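Local coordinates for occlusion-derived virus envelope protein E66 (Autographa californica nucleopolyhedrovirus, PDB 3VSN) that degrades chondroitin as a non-sulfated chondroitin lyase in the viral envelope and is essential for oral infection of the insect host, at residues Asn33-Phe38 and Val154-Gln159; Asn150-Leu155 and Glu163-Thr168; Asn641-Asn646 and Phe654-Val659. All coordinates share one frame; numbering follows the deposited sequence.

Interaction 1: residues Asn33-Phe38 and Val154-Gln159; sequences NFERWF and VLNETQ
E35 carries its CG anti to the carbonyl carbon (chi1 -74°) and runs extended beyond it, while a chi1 of 76° folds the amide of N156 back along the glutamate and brings ND2 beside it. They lie alongside each other, running opposite ways, each polar end reaching back to the CB of the other. N156 ND2 donates to E35 OE1 over 3.1 Å, almost straight at 171°. The oxygen lies in the plane of the amide, but the N-H meets the carboxylate on its anti side, tilted out of its plane. Glutamate suits this buried helix position because both its oxygens find donors: OE2 is hydrogen-bonded to the hydroxyls of Y201 and Y161. Asparagine uses both ends too: K39, one helical turn beyond E35, holds OD1 and so fixes the amide with ND2 turned to E35. N156 lies in a type I turn from L155 to T158, where L155 O accepts from both T158 N and, at 2.7 Å, T158 OG1. That hydroxyl caps H160 N, ahead of helix 161-175. This side-chain bond joins helix 29-48 to the turn after helix 138-154 in an alpha/alpha toroid whose sequence resembles the N-terminal helical domain of polysaccharide lyase family 8.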
ATOM      1  N   ASN A  33       8.180 -30.290 -16.499  1.00 20.69           N
ATOM      2  CA  ASN A  33       8.661 -28.910 -16.558  1.00 20.53           C
ATOM      3  C   ASN A  33       7.973 -27.999 -15.537  1.00 19.51           C
ATOM      4  O   ASN A  33       8.627 -27.157 -14.917  1.00 19.47           O
ATOM      5  CB  ASN A  33       8.502 -28.331 -17.968  1.00 21.13           C
ATOM      6  CG  ASN A  33       9.410 -28.999 -18.993  1.00 21.75           C
ATOM      7  OD1 ASN A  33      10.410 -29.637 -18.651  1.00 22.15           O
ATOM      8  ND2 ASN A  33       9.062 -28.846 -20.264  1.00 22.12           N
ATOM      9  N   PHE A  34       6.660 -28.161 -15.367  1.00 18.73           N
ATOM     10  CA  PHE A  34       5.931 -27.374 -14.369  1.00 18.17           C
ATOM     11  C   PHE A  34       6.383 -27.710 -12.954  1.00 17.83           C
ATOM     12  O   PHE A  34       6.604 -26.812 -12.142  1.00 17.64           O
ATOM     13  CB  PHE A  34       4.410 -27.535 -14.477  1.00 17.87           C
ATOM     14  CG  PHE A  34       3.663 -26.857 -13.357  1.00 17.72           C
ATOM     15  CD1 PHE A  34       3.603 -25.465 -13.291  1.00 17.55           C
ATOM     16  CD2 PHE A  34       3.063 -27.601 -12.342  1.00 17.54           C
ATOM     17  CE1 PHE A  34       2.944 -24.829 -12.254  1.00 17.35           C
ATOM     18  CE2 PHE A  34       2.396 -26.968 -11.303  1.00 17.59           C
ATOM     19  CZ  PHE A  34       2.338 -25.579 -11.260  1.00 17.47           C
ATOM     20  N   GLU A  35       6.518 -29.003 -12.664  1.00 17.35           N
ATOM     21  CA  GLU A  35       6.965 -29.442 -11.345  1.00 17.39           C
ATOM     22  C   GLU A  35       8.372 -28.940 -11.028  1.00 17.28           C
ATOM     23  O   GLU A  35       8.654 -28.566  -9.889  1.00 16.56           O
ATOM     24  CB  GLU A  35       6.861 -30.964 -11.202  1.00 17.69           C
ATOM     25  CG  GLU A  35       5.423 -31.448 -11.050  1.00 18.02           C
ATOM     26  CD  GLU A  35       5.298 -32.957 -10.940  1.00 18.53           C
ATOM     27  OE1 GLU A  35       6.338 -33.654 -10.950  1.00 18.95           O
ATOM     28  OE2 GLU A  35       4.150 -33.446 -10.846  1.00 18.41           O
ATOM     29  N   ARG A  36       9.235 -28.903 -12.043  1.00 17.47           N
ATOM     30  CA  ARG A  36      10.585 -28.352 -11.903  1.00 17.74           C
ATOM     31  C   ARG A  36      10.549 -26.850 -11.598  1.00 17.23           C
ATOM     32  O   ARG A  36      11.235 -26.373 -10.688  1.00 16.89           O
ATOM     33  CB  ARG A  36      11.409 -28.615 -13.173  1.00 18.68           C
ATOM     34  CG  ARG A  36      12.878 -28.234 -13.053  1.00 20.02           C
ATOM     35  CD  ARG A  36      13.699 -28.734 -14.237  1.00 21.35           C
ATOM     36  NE  ARG A  36      13.769 -30.196 -14.277  1.00 22.21           N
ATOM     37  CZ  ARG A  36      13.136 -30.958 -15.167  1.00 22.72           C
ATOM     38  NH1 ARG A  36      12.386 -30.410 -16.117  1.00 22.85           N
ATOM     39  NH2 ARG A  36      13.259 -32.275 -15.105  1.00 23.27           N
ATOM     40  N   TRP A  37       9.744 -26.120 -12.367  1.00 16.89           N
ATOM     41  CA  TRP A  37       9.570 -24.682 -12.178  1.00 16.78           C
ATOM     42  C   TRP A  37       9.007 -24.378 -10.810  1.00 16.48           C
ATOM     43  O   TRP A  37       9.460 -23.443 -10.143  1.00 16.44           O
ATOM     44  CB  TRP A  37       8.701 -24.117 -13.296  1.00 16.90           C
ATOM     45  CG  TRP A  37       8.291 -22.674 -13.123  1.00 17.07           C
ATOM     46  CD1 TRP A  37       8.946 -21.536 -13.597  1.00 17.22           C
ATOM     47  CD2 TRP A  37       7.097 -22.168 -12.435  1.00 17.00           C
ATOM     48  NE1 TRP A  37       8.259 -20.397 -13.247  1.00 17.15           N
ATOM     49  CE2 TRP A  37       7.144 -20.704 -12.550  1.00 17.07           C
ATOM     50  CE3 TRP A  37       6.035 -22.759 -11.755  1.00 17.15           C
ATOM     51  CZ2 TRP A  37       6.162 -19.894 -12.000  1.00 17.23           C
ATOM     52  CZ3 TRP A  37       5.049 -21.928 -11.205  1.00 17.21           C
ATOM     53  CH2 TRP A  37       5.113 -20.529 -11.328  1.00 17.22           C
ATOM     54  N   PHE A  38       8.039 -25.184 -10.372  1.00 16.03           N
ATOM     55  CA  PHE A  38       7.406 -25.027  -9.058  1.00 15.87           C
ATOM     56  C   PHE A  38       8.434 -25.139  -7.931  1.00 15.88           C
ATOM     57  O   PHE A  38       8.484 -24.287  -7.038  1.00 15.46           O
ATOM     58  CB  PHE A  38       6.283 -26.063  -8.878  1.00 15.86           C
ATOM     59  CG  PHE A  38       5.510 -25.922  -7.592  1.00 15.73           C
ATOM     60  CD1 PHE A  38       6.009 -26.441  -6.398  1.00 15.69           C
ATOM     61  CD2 PHE A  38       4.267 -25.292  -7.577  1.00 15.81           C
ATOM     62  CE1 PHE A  38       5.295 -26.321  -5.215  1.00 15.74           C
ATOM     63  CE2 PHE A  38       3.550 -25.168  -6.394  1.00 15.76           C
ATOM     64  CZ  PHE A  38       4.064 -25.684  -5.213  1.00 15.64           C
ATOM     65  N   VAL A 154       6.709 -31.206  -4.103  1.00 16.15           N
ATOM     66  CA  VAL A 154       8.010 -31.235  -3.412  1.00 16.40           C
ATOM     67  C   VAL A 154       8.537 -32.656  -3.177  1.00 16.74           C
ATOM     68  O   VAL A 154       9.746 -32.856  -3.038  1.00 16.21           O
ATOM     69  CB  VAL A 154       8.054 -30.401  -2.103  1.00 16.20           C
ATOM     70  CG1 VAL A 154       7.618 -28.964  -2.364  1.00 15.89           C
ATOM     71  CG2 VAL A 154       7.228 -31.042  -0.988  1.00 16.15           C
ATOM     72  N   LEU A 155       7.628 -33.631  -3.152  1.00 17.22           N
ATOM     73  CA  LEU A 155       7.996 -35.033  -2.961  1.00 18.19           C
ATOM     74  C   LEU A 155       8.122 -35.799  -4.282  1.00 18.80           C
ATOM     75  O   LEU A 155       8.205 -37.030  -4.278  1.00 19.29           O
ATOM     76  CB  LEU A 155       6.986 -35.735  -2.035  1.00 18.19           C
ATOM     77  CG  LEU A 155       6.850 -35.262  -0.582  1.00 18.48           C
ATOM     78  CD1 LEU A 155       5.880 -36.151   0.183  1.00 18.52           C
ATOM     79  CD2 LEU A 155       8.198 -35.214   0.128  1.00 18.45           C
ATOM     80  N   ASN A 156       8.158 -35.074  -5.404  1.00 19.13           N
ATOM     81  CA  ASN A 156       8.087 -35.701  -6.729  1.00 19.84           C
ATOM     82  C   ASN A 156       9.250 -36.632  -7.108  1.00 21.07           C
ATOM     83  O   ASN A 156       9.130 -37.414  -8.045  1.00 21.52           O
ATOM     84  CB  ASN A 156       7.815 -34.668  -7.838  1.00 19.27           C
ATOM     85  CG  ASN A 156       9.041 -33.839  -8.203  1.00 18.83           C
ATOM     86  OD1 ASN A 156      10.015 -33.762  -7.451  1.00 18.96           O
ATOM     87  ND2 ASN A 156       8.985 -33.199  -9.362  1.00 18.50           N
ATOM     88  N   GLU A 157      10.357 -36.553  -6.377  1.00 22.29           N
ATOM     89  CA  GLU A 157      11.493 -37.436  -6.637  1.00 23.70           C
ATOM     90  C   GLU A 157      11.652 -38.522  -5.567  1.00 23.66           C
ATOM     91  O   GLU A 157      12.648 -39.252  -5.547  1.00 23.89           O
ATOM     92  CB  GLU A 157      12.775 -36.624  -6.840  1.00 25.34           C
ATOM     93  CG  GLU A 157      12.728 -35.791  -8.115  1.00 27.69           C
ATOM     94  CD  GLU A 157      14.057 -35.158  -8.473  1.00 29.61           C
ATOM     95  OE1 GLU A 157      14.780 -34.714  -7.555  1.00 30.84           O
ATOM     96  OE2 GLU A 157      14.368 -35.098  -9.683  1.00 31.29           O
ATOM     97  N   THR A 158      10.643 -38.641  -4.707  1.00 22.84           N
ATOM     98  CA  THR A 158      10.623 -39.648  -3.648  1.00 22.42           C
ATOM     99  C   THR A 158       9.695 -40.818  -4.003  1.00 22.39           C
ATOM    100  O   THR A 158       8.991 -40.786  -5.020  1.00 21.63           O
ATOM    101  CB  THR A 158      10.137 -39.059  -2.305  1.00 22.03           C
ATOM    102  OG1 THR A 158       8.719 -38.847  -2.362  1.00 21.18           O
ATOM    103  CG2 THR A 158      10.850 -37.744  -1.979  1.00 21.98           C
ATOM    104  N   GLN A 159       9.692 -41.827  -3.135  1.00 22.76           N
ATOM    105  CA  GLN A 159       8.843 -42.997  -3.351  0.50 23.15           C
ATOM    106  C   GLN A 159       7.375 -42.707  -3.015  1.00 23.12           C
ATOM    107  O   GLN A 159       6.504 -43.549  -3.238  1.00 23.36           O
ATOM    108  CB  GLN A 159       9.370 -44.212  -2.578  0.50 23.42           C
ATOM    109  CG  GLN A 159      10.736 -44.689  -3.053  0.50 23.75           C
ATOM    110  CD  GLN A 159      10.782 -44.938  -4.550  0.50 23.86           C
ATOM    111  OE1 GLN A 159      11.524 -44.277  -5.281  0.50 24.04           O
ATOM    112  NE2 GLN A 159       9.982 -45.890  -5.016  0.50 23.79           N
TER

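Interaction 2: residues Asn150-Leu155 and Glu163-Thr168; sequences NITIVL and EAASLT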
ATOM      1  N   ASN A 150       1.282 -28.720  -2.951  1.00 16.39           N
ATOM      2  CA  ASN A 150       2.619 -28.532  -2.383  1.00 16.28           C
ATOM      3  C   ASN A 150       3.301 -29.850  -2.003  1.00 16.16           C
ATOM      4  O   ASN A 150       4.469 -30.062  -2.337  1.00 15.80           O
ATOM      5  CB  ASN A 150       2.586 -27.577  -1.184  1.00 16.68           C
ATOM      6  CG  ASN A 150       2.506 -26.117  -1.599  1.00 17.39           C
ATOM      7  OD1 ASN A 150       1.431 -25.602  -1.913  1.00 18.00           O
ATOM      8  ND2 ASN A 150       3.648 -25.440  -1.597  1.00 17.46           N
ATOM      9  N   ILE A 151       2.566 -30.732  -1.325  1.00 15.71           N
ATOM     10  CA  ILE A 151       3.108 -32.027  -0.901  1.00 15.65           C
ATOM     11  C   ILE A 151       3.483 -32.892  -2.109  1.00 15.71           C
ATOM     12  O   ILE A 151       4.609 -33.386  -2.193  1.00 15.80           O
ATOM     13  CB  ILE A 151       2.155 -32.773   0.072  1.00 15.53           C
ATOM     14  CG1 ILE A 151       2.072 -32.016   1.402  1.00 15.54           C
ATOM     15  CG2 ILE A 151       2.640 -34.199   0.320  1.00 15.54           C
ATOM     16  CD1 ILE A 151       1.140 -32.617   2.438  1.00 15.37           C
ATOM     17  N   THR A 152       2.552 -33.039  -3.051  1.00 15.74           N
ATOM     18  CA  THR A 152       2.779 -33.841  -4.255  1.00 16.01           C
ATOM     19  C   THR A 152       4.023 -33.392  -5.041  1.00 16.03           C
ATOM     20  O   THR A 152       4.854 -34.222  -5.420  1.00 15.91           O
ATOM     21  CB  THR A 152       1.535 -33.857  -5.172  1.00 16.17           C
ATOM     22  OG1 THR A 152       0.417 -34.388  -4.449  1.00 16.40           O
ATOM     23  CG2 THR A 152       1.777 -34.712  -6.414  1.00 16.18           C
ATOM     24  N   ILE A 153       4.156 -32.088  -5.268  1.00 15.92           N
ATOM     25  CA  ILE A 153       5.275 -31.583  -6.068  1.00 16.12           C
ATOM     26  C   ILE A 153       6.623 -31.678  -5.346  1.00 16.36           C
ATOM     27  O   ILE A 153       7.585 -32.199  -5.916  1.00 16.90           O
ATOM     28  CB  ILE A 153       5.020 -30.165  -6.628  1.00 16.16           C
ATOM     29  CG1 ILE A 153       3.757 -30.164  -7.492  1.00 16.05           C
ATOM     30  CG2 ILE A 153       6.221 -29.687  -7.444  1.00 16.24           C
ATOM     31  CD1 ILE A 153       3.308 -28.797  -7.970  1.00 16.39           C
ATOM     32  N   VAL A 154       6.709 -31.206  -4.103  1.00 16.15           N
ATOM     33  CA  VAL A 154       8.010 -31.235  -3.412  1.00 16.40           C
ATOM     34  C   VAL A 154       8.537 -32.656  -3.177  1.00 16.74           C
ATOM     35  O   VAL A 154       9.746 -32.856  -3.038  1.00 16.21           O
ATOM     36  CB  VAL A 154       8.054 -30.401  -2.103  1.00 16.20           C
ATOM     37  CG1 VAL A 154       7.618 -28.964  -2.364  1.00 15.89           C
ATOM     38  CG2 VAL A 154       7.228 -31.042  -0.988  1.00 16.15           C
ATOM     39  N   LEU A 155       7.628 -33.631  -3.152  1.00 17.22           N
ATOM     40  CA  LEU A 155       7.996 -35.033  -2.961  1.00 18.19           C
ATOM     41  C   LEU A 155       8.122 -35.799  -4.282  1.00 18.80           C
ATOM     42  O   LEU A 155       8.205 -37.030  -4.278  1.00 19.29           O
ATOM     43  CB  LEU A 155       6.986 -35.735  -2.035  1.00 18.19           C
ATOM     44  CG  LEU A 155       6.850 -35.262  -0.582  1.00 18.48           C
ATOM     45  CD1 LEU A 155       5.880 -36.151   0.183  1.00 18.52           C
ATOM     46  CD2 LEU A 155       8.198 -35.214   0.128  1.00 18.45           C
ATOM     47  N   GLU A 163       1.723 -42.026  -4.950  1.00 19.15           N
ATOM     48  CA  GLU A 163       0.603 -41.993  -4.002  1.00 18.74           C
ATOM     49  C   GLU A 163       0.041 -40.577  -3.813  1.00 18.05           C
ATOM     50  O   GLU A 163      -1.182 -40.383  -3.828  1.00 17.39           O
ATOM     51  CB  GLU A 163       0.985 -42.591  -2.644  1.00 19.45           C
ATOM     52  CG  GLU A 163      -0.176 -42.601  -1.652  1.00 20.15           C
ATOM     53  CD  GLU A 163       0.199 -43.113  -0.274  1.00 20.76           C
ATOM     54  OE1 GLU A 163       1.346 -43.568  -0.079  1.00 21.54           O
ATOM     55  OE2 GLU A 163      -0.665 -43.056   0.624  1.00 20.93           O
ATOM     56  N   ALA A 164       0.929 -39.598  -3.633  1.00 17.31           N
ATOM     57  CA  ALA A 164       0.506 -38.206  -3.457  1.00 17.16           C
ATOM     58  C   ALA A 164      -0.277 -37.714  -4.672  1.00 16.79           C
ATOM     59  O   ALA A 164      -1.329 -37.088  -4.527  1.00 16.47           O
ATOM     60  CB  ALA A 164       1.703 -37.304  -3.175  1.00 16.89           C
ATOM     61  N   ALA A 165       0.230 -38.019  -5.866  1.00 16.92           N
ATOM     62  CA  ALA A 165      -0.449 -37.660  -7.112  1.00 17.19           C
ATOM     63  C   ALA A 165      -1.825 -38.314  -7.233  1.00 17.39           C
ATOM     64  O   ALA A 165      -2.779 -37.669  -7.664  1.00 17.40           O
ATOM     65  CB  ALA A 165       0.414 -38.005  -8.318  1.00 17.30           C
ATOM     66  N   SER A 166      -1.922 -39.587  -6.852  1.00 17.58           N
ATOM     67  CA  SER A 166      -3.191 -40.320  -6.923  1.00 17.88           C
ATOM     68  C   SER A 166      -4.226 -39.773  -5.943  1.00 17.56           C
ATOM     69  O   SER A 166      -5.406 -39.643  -6.281  1.00 17.40           O
ATOM     70  CB  SER A 166      -2.966 -41.818  -6.694  1.00 18.24           C
ATOM     71  OG  SER A 166      -2.166 -42.358  -7.734  1.00 19.01           O
ATOM     72  N   LEU A 167      -3.780 -39.452  -4.732  1.00 17.61           N
ATOM     73  CA  LEU A 167      -4.644 -38.820  -3.738  1.00 17.66           C
ATOM     74  C   LEU A 167      -5.115 -37.450  -4.220  1.00 17.63           C
ATOM     75  O   LEU A 167      -6.281 -37.104  -4.050  1.00 17.28           O
ATOM     76  CB  LEU A 167      -3.936 -38.705  -2.385  1.00 17.73           C
ATOM     77  CG  LEU A 167      -3.666 -40.000  -1.609  1.00 17.77           C
ATOM     78  CD1 LEU A 167      -2.857 -39.711  -0.354  1.00 17.90           C
ATOM     79  CD2 LEU A 167      -4.959 -40.734  -1.270  1.00 18.14           C
ATOM     80  N   THR A 168      -4.209 -36.686  -4.832  1.00 17.51           N
ATOM     81  CA  THR A 168      -4.551 -35.383  -5.410  1.00 17.64           C
ATOM     82  C   THR A 168      -5.604 -35.518  -6.520  1.00 17.93           C
ATOM     83  O   THR A 168      -6.632 -34.841  -6.484  1.00 17.94           O
ATOM     84  CB  THR A 168      -3.292 -34.638  -5.911  1.00 17.27           C
ATOM     85  OG1 THR A 168      -2.432 -34.369  -4.797  1.00 17.12           O
ATOM     86  CG2 THR A 168      -3.661 -33.313  -6.583  1.00 17.44           C
TER
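T152 OG1 comes within 3.2 Å of A164 O, a carbonyl oxygen of the neighbouring helix already gripped by two groups of T168: T168 OG1 donates to A164 O over 2.9 Å from above the carbonyl plane, and the backbone N of T168 makes the ordinary helical bond. The two hydroxyls also meet, T152 OG1 lying 2.9 Å from T168 OG1. The strongest partner of the T152 hydroxyl is F148 O, one turn back in its own helix, so each threonine settles its polar end on a carbonyl four residues earlier and can be buried between helices at little cost. In both, OG1 is anti to the carbonyl carbon, beside the backbone N (chi1 -59° in T152, -63° in T168), which turns it back toward that carbonyl. The methyl of T152 takes the other branch: CG2 rests over the backbone of A165, 3.7 Å from A165 N, and 4.0 Å from A165 CB. Alanine suits positions 164 and 165 because its short side chain lets the backbones close in; the CA atoms of T152 and A164 are 5.0 Å apart, and A164 CB packs 3.4 Å from T152 OG1. Around this seam, Y201 and L205 of helix 189-205 lie against T152 and against A165 and T168 respectively, and I110 of helix 103-119 touches A164. The axes of 150-154 and 163-168 run at 150°, roughly antiparallel, an arrangement characteristic of a helical hairpin, here helices 138-154 and 161-175 of the alpha/alpha toroid.

Interaction 3: residues Asn641-Asn646 and Phe654-Val659; sequences NGFKLN and FIFEIV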
ATOM      1  N   ASN A 641      -3.638  29.636 -26.689  1.00 16.77           N
ATOM      2  CA  ASN A 641      -2.638  30.491 -26.051  1.00 16.46           C
ATOM      3  C   ASN A 641      -1.794  29.738 -25.020  1.00 15.80           C
ATOM      4  O   ASN A 641      -1.540  30.237 -23.923  1.00 15.51           O
ATOM      5  CB  ASN A 641      -3.314  31.711 -25.411  1.00 16.73           C
ATOM      6  CG  ASN A 641      -2.377  32.899 -25.278  1.00 17.01           C
ATOM      7  OD1 ASN A 641      -1.424  33.046 -26.043  1.00 17.53           O
ATOM      8  ND2 ASN A 641      -2.658  33.765 -24.309  1.00 17.30           N
ATOM      9  N   GLY A 642      -1.360  28.534 -25.382  1.00 15.27           N
ATOM     10  CA  GLY A 642      -0.565  27.704 -24.487  1.00 14.87           C
ATOM     11  C   GLY A 642      -0.275  26.344 -25.087  1.00 14.69           C
ATOM     12  O   GLY A 642      -0.083  26.228 -26.299  1.00 14.57           O
ATOM     13  N   PHE A 643      -0.247  25.321 -24.236  1.00 14.24           N
ATOM     14  CA  PHE A 643       0.037  23.954 -24.664  1.00 14.22           C
ATOM     15  C   PHE A 643      -1.071  23.004 -24.241  1.00 14.16           C
ATOM     16  O   PHE A 643      -1.740  23.227 -23.238  1.00 14.20           O
ATOM     17  CB  PHE A 643       1.353  23.455 -24.065  1.00 14.10           C
ATOM     18  CG  PHE A 643       2.550  24.256 -24.470  1.00 14.09           C
ATOM     19  CD1 PHE A 643       3.272  23.925 -25.614  1.00 14.00           C
ATOM     20  CD2 PHE A 643       2.975  25.330 -23.690  1.00 13.89           C
ATOM     21  CE1 PHE A 643       4.386  24.664 -25.983  1.00 14.13           C
ATOM     22  CE2 PHE A 643       4.087  26.068 -24.056  1.00 14.09           C
ATOM     23  CZ  PHE A 643       4.795  25.735 -25.203  1.00 14.12           C
ATOM     24  N   LYS A 644      -1.236  21.933 -25.006  1.00 14.02           N
ATOM     25  CA  LYS A 644      -2.208  20.896 -24.709  1.00 14.03           C
ATOM     26  C   LYS A 644      -1.459  19.574 -24.615  1.00 13.75           C
ATOM     27  O   LYS A 644      -0.553  19.324 -25.401  1.00 13.48           O
ATOM     28  CB  LYS A 644      -3.256  20.847 -25.817  1.00 14.45           C
ATOM     29  CG  LYS A 644      -4.335  19.790 -25.668  1.00 15.09           C
ATOM     30  CD  LYS A 644      -5.363  19.953 -26.778  1.00 16.04           C
ATOM     31  CE  LYS A 644      -6.328  18.785 -26.847  1.00 16.74           C
ATOM     32  NZ  LYS A 644      -7.256  18.799 -25.683  1.00 17.70           N
ATOM     33  N   LEU A 645      -1.840  18.733 -23.657  1.00 13.61           N
ATOM     34  CA  LEU A 645      -1.204  17.425 -23.479  1.00 13.71           C
ATOM     35  C   LEU A 645      -1.342  16.550 -24.725  1.00 14.17           C
ATOM     36  O   LEU A 645      -2.414  16.494 -25.329  1.00 14.02           O
ATOM     37  CB  LEU A 645      -1.809  16.698 -22.276  1.00 13.43           C
ATOM     38  CG  LEU A 645      -1.570  17.301 -20.886  1.00 13.32           C
ATOM     39  CD1 LEU A 645      -2.440  16.596 -19.856  1.00 13.16           C
ATOM     40  CD2 LEU A 645      -0.099  17.238 -20.488  1.00 13.20           C
ATOM     41  N   ASN A 646      -0.255  15.876 -25.106  1.00 14.76           N
ATOM     42  CA  ASN A 646      -0.293  14.902 -26.201  1.00 15.50           C
ATOM     43  C   ASN A 646      -1.273  13.771 -25.900  1.00 16.00           C
ATOM     44  O   ASN A 646      -1.986  13.310 -26.785  1.00 15.99           O
ATOM     45  CB  ASN A 646       1.099  14.314 -26.476  1.00 15.69           C
ATOM     46  CG  ASN A 646       2.044  15.303 -27.140  1.00 15.90           C
ATOM     47  OD1 ASN A 646       1.631  16.362 -27.611  1.00 16.18           O
ATOM     48  ND2 ASN A 646       3.325  14.952 -27.185  1.00 15.82           N
ATOM     49  N   PHE A 654       2.276  18.405 -17.547  1.00 12.49           N
ATOM     50  CA  PHE A 654       2.918  19.037 -18.691  1.00 12.47           C
ATOM     51  C   PHE A 654       4.421  19.018 -18.454  1.00 12.67           C
ATOM     52  O   PHE A 654       4.897  19.550 -17.451  1.00 12.70           O
ATOM     53  CB  PHE A 654       2.444  20.489 -18.846  1.00 12.43           C
ATOM     54  CG  PHE A 654       0.957  20.633 -19.002  1.00 12.49           C
ATOM     55  CD1 PHE A 654       0.127  20.680 -17.884  1.00 12.42           C
ATOM     56  CD2 PHE A 654       0.387  20.731 -20.266  1.00 12.39           C
ATOM     57  CE1 PHE A 654      -1.246  20.804 -18.027  1.00 12.59           C
ATOM     58  CE2 PHE A 654      -0.984  20.863 -20.415  1.00 12.38           C
ATOM     59  CZ  PHE A 654      -1.801  20.900 -19.296  1.00 12.49           C
ATOM     60  N   ILE A 655       5.162  18.409 -19.375  1.00 12.81           N
ATOM     61  CA  ILE A 655       6.611  18.297 -19.239  1.00 13.09           C
ATOM     62  C   ILE A 655       7.312  19.135 -20.307  1.00 13.44           C
ATOM     63  O   ILE A 655       6.990  19.044 -21.498  1.00 13.06           O
ATOM     64  CB  ILE A 655       7.077  16.823 -19.286  1.00 13.24           C
ATOM     65  CG1 ILE A 655       6.379  16.011 -18.181  1.00 13.39           C
ATOM     66  CG2 ILE A 655       8.594  16.729 -19.136  1.00 13.16           C
ATOM     67  CD1 ILE A 655       6.454  14.506 -18.363  1.00 13.87           C
ATOM     68  N   PHE A 656       8.251  19.966 -19.856  1.00 13.71           N
ATOM     69  CA  PHE A 656       9.020  20.835 -20.732  1.00 14.64           C
ATOM     70  C   PHE A 656      10.505  20.620 -20.513  1.00 15.65           C
ATOM     71  O   PHE A 656      10.938  20.251 -19.415  1.00 15.53           O
ATOM     72  CB  PHE A 656       8.679  22.309 -20.480  1.00 14.10           C
ATOM     73  CG  PHE A 656       7.233  22.637 -20.701  1.00 13.87           C
ATOM     74  CD1 PHE A 656       6.768  22.963 -21.971  1.00 13.63           C
ATOM     75  CD2 PHE A 656       6.331  22.612 -19.641  1.00 13.87           C
ATOM     76  CE1 PHE A 656       5.430  23.259 -22.180  1.00 13.60           C
ATOM     77  CE2 PHE A 656       4.992  22.907 -19.845  1.00 13.74           C
ATOM     78  CZ  PHE A 656       4.540  23.225 -21.119  1.00 13.65           C
ATOM     79  N   GLU A 657      11.272  20.848 -21.572  1.00 17.22           N
ATOM     80  CA  GLU A 657      12.721  20.804 -21.519  1.00 19.11           C
ATOM     81  C   GLU A 657      13.234  22.239 -21.520  1.00 19.81           C
ATOM     82  O   GLU A 657      12.798  23.055 -22.330  1.00 19.04           O
ATOM     83  CB  GLU A 657      13.264  20.026 -22.722  1.00 20.80           C
ATOM     84  CG  GLU A 657      14.783  19.971 -22.828  1.00 22.70           C
ATOM     85  CD  GLU A 657      15.269  19.235 -24.071  1.00 24.07           C
ATOM     86  OE1 GLU A 657      14.439  18.799 -24.897  1.00 25.60           O
ATOM     87  OE2 GLU A 657      16.495  19.095 -24.232  1.00 25.71           O
ATOM     88  N   ILE A 658      14.147  22.549 -20.608  1.00 21.03           N
ATOM     89  CA  ILE A 658      14.757  23.875 -20.572  1.00 23.31           C
ATOM     90  C   ILE A 658      15.887  23.910 -21.604  1.00 25.02           C
ATOM     91  O   ILE A 658      16.871  23.183 -21.469  1.00 25.58           O
ATOM     92  CB  ILE A 658      15.265  24.223 -19.153  1.00 23.64           C
ATOM     93  CG1 ILE A 658      14.112  24.192 -18.139  1.00 23.66           C
ATOM     94  CG2 ILE A 658      15.929  25.589 -19.130  1.00 24.16           C
ATOM     95  CD1 ILE A 658      12.913  25.045 -18.519  1.00 23.13           C
ATOM     96  N   VAL A 659      15.717  24.742 -22.634  1.00 26.99           N
ATOM     97  CA  VAL A 659      16.603  24.762 -23.812  1.00 28.71           C
ATOM     98  C   VAL A 659      17.314  26.105 -24.008  1.00 30.03           C
ATOM     99  O   VAL A 659      17.328  26.960 -23.126  1.00 30.54           O
ATOM    100  CB  VAL A 659      15.842  24.401 -25.116  1.00 29.03           C
ATOM    101  CG1 VAL A 659      15.341  22.963 -25.076  1.00 28.56           C
ATOM    102  CG2 VAL A 659      14.690  25.373 -25.370  1.00 29.18           C
ATOM    103  OXT VAL A 659      17.898  26.387 -25.061  1.00 32.08           O
TER
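The face of the F643 ring receives the edge of F656, whose CE1 stands 3.5 Å from F643 CD2, above the ring but offset toward its rim. The planes are inclined at 67° and the centroids are 5.0 Å apart, a T-shaped (edge-to-face) pair in which the slightly positive ring hydrogens of F656 point at the pi cloud of F643. F656 CG is anti to its carbonyl carbon (chi1 -60°), which swings the ring toward F643. Outside the pair, F614 meets F643 and Y631 meets F656, both edge-to-face. F654 is covered differently: the methyl CD2 of L645 sits over one of its faces, 3.8 Å from the ring centroid, a CH-pi contact. A branched leucine suits this place because it can lay CD2 and CG together against the flat ring, L645 CG being 3.6 Å from F654 CE2. F643 and L645 meet F656 and F654 in reverse order along the chain, but the strands are too far apart for backbone pairing, 8.3 Å between axes at 121°, and belong to different sheets. Strand 642-645 is the middle of a three-stranded antiparallel sheet, between 611-613 and 636-639; strand 654-658 runs between 600-605 and 631-633 in a seven-stranded one. I617 of helix 614-623 and P633 of strand 631-633 each touch both F643 and F656.

Interactions 1 and 2 belong to the N-terminal helical region and share V154, the last residue of helix 138-154, and L155 just beyond it; their centres are about 9 Å apart, and they touch where I153 CG2 packs 3.4 Å from F38 CD1. Interaction 1 fastens helix 29-48 to the turn after helix 138-154 through a partly buried polar bond, whereas interaction 2 joins the two helices flanking the turn through a buried seam of small residues and hydroxyls. Y201 serves both, bonding to the carboxylate of one and touching the threonine of the other. Interaction 3, its centre about 56 Å from that of interaction 1, is buried between C-terminal beta sheets, its touching side chains all apolar, mostly aromatic.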